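PDB 3RY0: putative tautomerase from Streptomyces achromogenes, which belongs to the tautomerase superfamily of small beta-alpha-beta proteins that assemble into oligomers, and is probably an enzyme of that family. Local coordinates for residues R55-A58 against E59-S63. Sequence-based numbering, arbitrary orientation.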
ATOM      1  N   ARG A  55      18.264  10.176  -4.708  1.00 13.08           N
ATOM      2  CA  ARG A  55      17.972  11.398  -5.418  1.00 14.02           C
ATOM      3  C   ARG A  55      16.665  11.314  -6.162  1.00 11.57           C
ATOM      4  O   ARG A  55      16.295  10.230  -6.646  1.00 12.86           O
ATOM      5  CB  ARG A  55      19.123  11.769  -6.417  1.00 15.67           C
ATOM      6  CG  ARG A  55      20.480  11.986  -5.722  1.00 19.50           C
ATOM      7  CD  ARG A  55      21.549  12.433  -6.715  1.00 27.68           C
ATOM      8  NE  ARG A  55      21.653  11.453  -7.793  1.00 36.22           N
ATOM      9  CZ  ARG A  55      21.779  11.745  -9.092  1.00 35.80           C
ATOM     10  NH1 ARG A  55      21.794  13.021  -9.502  1.00 33.04           N
ATOM     11  NH2 ARG A  55      21.857  10.748  -9.980  1.00 39.43           N
ATOM     12  N   SER A  56      15.954  12.415  -6.241  1.00 12.16           N
ATOM     13  CA  SER A  56      14.614  12.352  -6.870  1.00 12.72           C
ATOM     14  C   SER A  56      14.742  12.180  -8.344  1.00 14.58           C
ATOM     15  O   SER A  56      15.812  12.509  -8.956  1.00 14.04           O
ATOM     16  CB  SER A  56      13.820  13.612  -6.571  1.00 14.35           C
ATOM     17  OG  SER A  56      14.323  14.656  -7.355  1.00 16.74           O
ATOM     18  N   VAL A  57      13.758  11.606  -9.010  1.00 13.18           N
ATOM     19  CA  VAL A  57      13.695  11.523 -10.503  1.00 13.88           C
ATOM     20  C   VAL A  57      13.882  12.908 -11.087  1.00 15.18           C
ATOM     21  O   VAL A  57      14.603  13.033 -12.082  1.00 15.50           O
ATOM     22  CB  VAL A  57      12.404  10.851 -10.907  1.00 13.13           C
ATOM     23  CG1 VAL A  57      12.271  10.910 -12.463  1.00 14.61           C
ATOM     24  CG2 VAL A  57      12.447   9.329 -10.485  1.00 12.72           C
ATOM     25  N   ALA A  58      13.306  13.918 -10.491  1.00 14.90           N
ATOM     26  CA  ALA A  58      13.516  15.294 -11.007  1.00 16.35           C
ATOM     27  C   ALA A  58      14.983  15.618 -11.007  1.00 18.22           C
ATOM     28  O   ALA A  58      15.465  16.144 -12.058  1.00 22.01           O
ATOM     29  CB  ALA A  58      12.751  16.239 -10.153  1.00 18.09           C
ATOM     30  N   GLU A  59      15.686  15.343  -9.910  1.00 18.15           N
ATOM     31  CA  GLU A  59      17.190  15.694  -9.783  1.00 18.62           C
ATOM     32  C   GLU A  59      17.994  14.869 -10.767  1.00 21.95           C
ATOM     33  O   GLU A  59      18.888  15.432 -11.479  1.00 21.95           O
ATOM     34  CB  GLU A  59      17.643  15.493  -8.329  1.00 23.46           C
ATOM     35  CG  GLU A  59      19.114  15.982  -8.019  1.00 21.58           C
ATOM     36  CD  GLU A  59      19.578  15.917  -6.542  1.00 30.57           C
ATOM     37  OE1 GLU A  59      20.806  16.024  -6.320  1.00 34.16           O
ATOM     38  OE2 GLU A  59      18.797  15.828  -5.577  1.00 30.89           O
ATOM     39  N   ARG A  60      17.681  13.596 -10.936  1.00 21.06           N
ATOM     40  CA  ARG A  60      18.388  12.648 -11.844  1.00 22.09           C
ATOM     41  C   ARG A  60      18.190  13.080 -13.331  1.00 25.01           C
ATOM     42  O   ARG A  60      19.141  12.951 -14.199  1.00 26.76           O
ATOM     43  CB  ARG A  60      17.923  11.202 -11.613  1.00 21.47           C
ATOM     44  CG  ARG A  60      18.373  10.632 -10.297  1.00 19.72           C
ATOM     45  CD  ARG A  60      17.464   9.467  -9.837  1.00 17.37           C
ATOM     46  NE  ARG A  60      17.597   8.300 -10.783  1.00 20.49           N
ATOM     47  CZ  ARG A  60      18.531   7.325 -10.700  1.00 20.90           C
ATOM     48  NH1 ARG A  60      19.473   7.413  -9.783  1.00 18.45           N
ATOM     49  NH2 ARG A  60      18.533   6.261 -11.526  1.00 22.73           N
ATOM     50  N   ARG A  61      17.015  13.608 -13.657  1.00 25.30           N
ATOM     51  CA  ARG A  61      16.695  14.161 -14.973  1.00 25.91           C
ATOM     52  C   ARG A  61      17.513  15.424 -15.193  1.00 26.48           C
ATOM     53  O   ARG A  61      17.990  15.677 -16.325  1.00 27.87           O
ATOM     54  CB  ARG A  61      15.219  14.491 -15.047  1.00 25.51           C
ATOM     55  CG  ARG A  61      14.511  13.331 -15.563  1.00 24.25           C
ATOM     56  CD  ARG A  61      13.027  13.513 -15.350  1.00 30.10           C
ATOM     57  NE  ARG A  61      12.333  12.374 -15.929  1.00 28.60           N
ATOM     58  CZ  ARG A  61      11.034  12.171 -15.833  1.00 30.00           C
ATOM     59  NH1 ARG A  61      10.303  13.039 -15.151  1.00 24.15           N
ATOM     60  NH2 ARG A  61      10.485  11.136 -16.442  1.00 30.75           N
ATOM     61  N   ALA A  62      17.737  16.229 -14.172  1.00 26.12           N
ATOM     62  CA  ALA A  62      18.487  17.498 -14.386  1.00 25.76           C
ATOM     63  C   ALA A  62      19.965  17.345 -14.586  1.00 25.41           C
ATOM     64  O   ALA A  62      20.623  18.279 -15.059  1.00 25.74           O
ATOM     65  CB  ALA A  62      18.278  18.508 -13.247  1.00 26.89           C
ATOM     66  N   SER A  63      20.489  16.162 -14.315  1.00 22.67           N
ATOM     67  CA  SER A  63      21.898  15.896 -14.591  1.00 22.89           C
ATOM     68  C   SER A  63      22.028  14.516 -15.309  1.00 19.60           C
ATOM     69  O   SER A  63      22.587  13.644 -14.655  1.00 20.34           O
ATOM     70  CB  SER A  63      22.664  15.861 -13.243  1.00 23.07           C
ATOM     71  OG  SER A  63      22.707  17.162 -12.574  1.00 24.50           O
TER
HETATM   72  O   HOH W   1      22.369  15.747  -8.706  1.00 33.95           O
HETATM   73  O   HOH W   2      22.542  12.460 -12.002  1.00 40.44           O
HETATM   74  O   HOH W   3      16.818  14.721  -4.630  1.00 18.55           O
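Arg-60 CG covers one face of the Arg-55 guanidinium, 3.5 Å above the plane and displaced toward the rim. A bend at chi3 (-56°) swings the guanidinium across to Arg-60, and the two guanidinium planes stand 58° apart. Arg-55 NH2 comes within 4.1 Å of Arg-60 NH1, and the Arg-60 NH2 salt bridge with Glu-36 of the second subunit probably eases this proximity of like charges. Glu-59 crosses Arg-55 at about a right angle, OE1 resting 3.7 Å from Arg-55 CD. The charged ends are bridged by a water instead of paired directly: it accepts from Arg-55 NH1 and donates to Glu-59 OE1. A second water, also in the guanidinium plane, links NH1 to Ser-63 O. These residues form the junction at which strand 55-56, the second arm of a beta-hairpin with strand 50-52, passes into the C-terminal helix 57-62. Ser-56 is the N-cap: its OG, between the backbone N and carbonyl carbon (chi1 75°), accepts from Glu-59 N at 3.0 Å, while a water joins Ser-56 N to Glu-59 OE2. Val-57 CG1 lies 3.7 Å above one face, near the rim, of the Arg-61 guanidinium, one turn later, and both side chains touch Leu-8 and Pro-47.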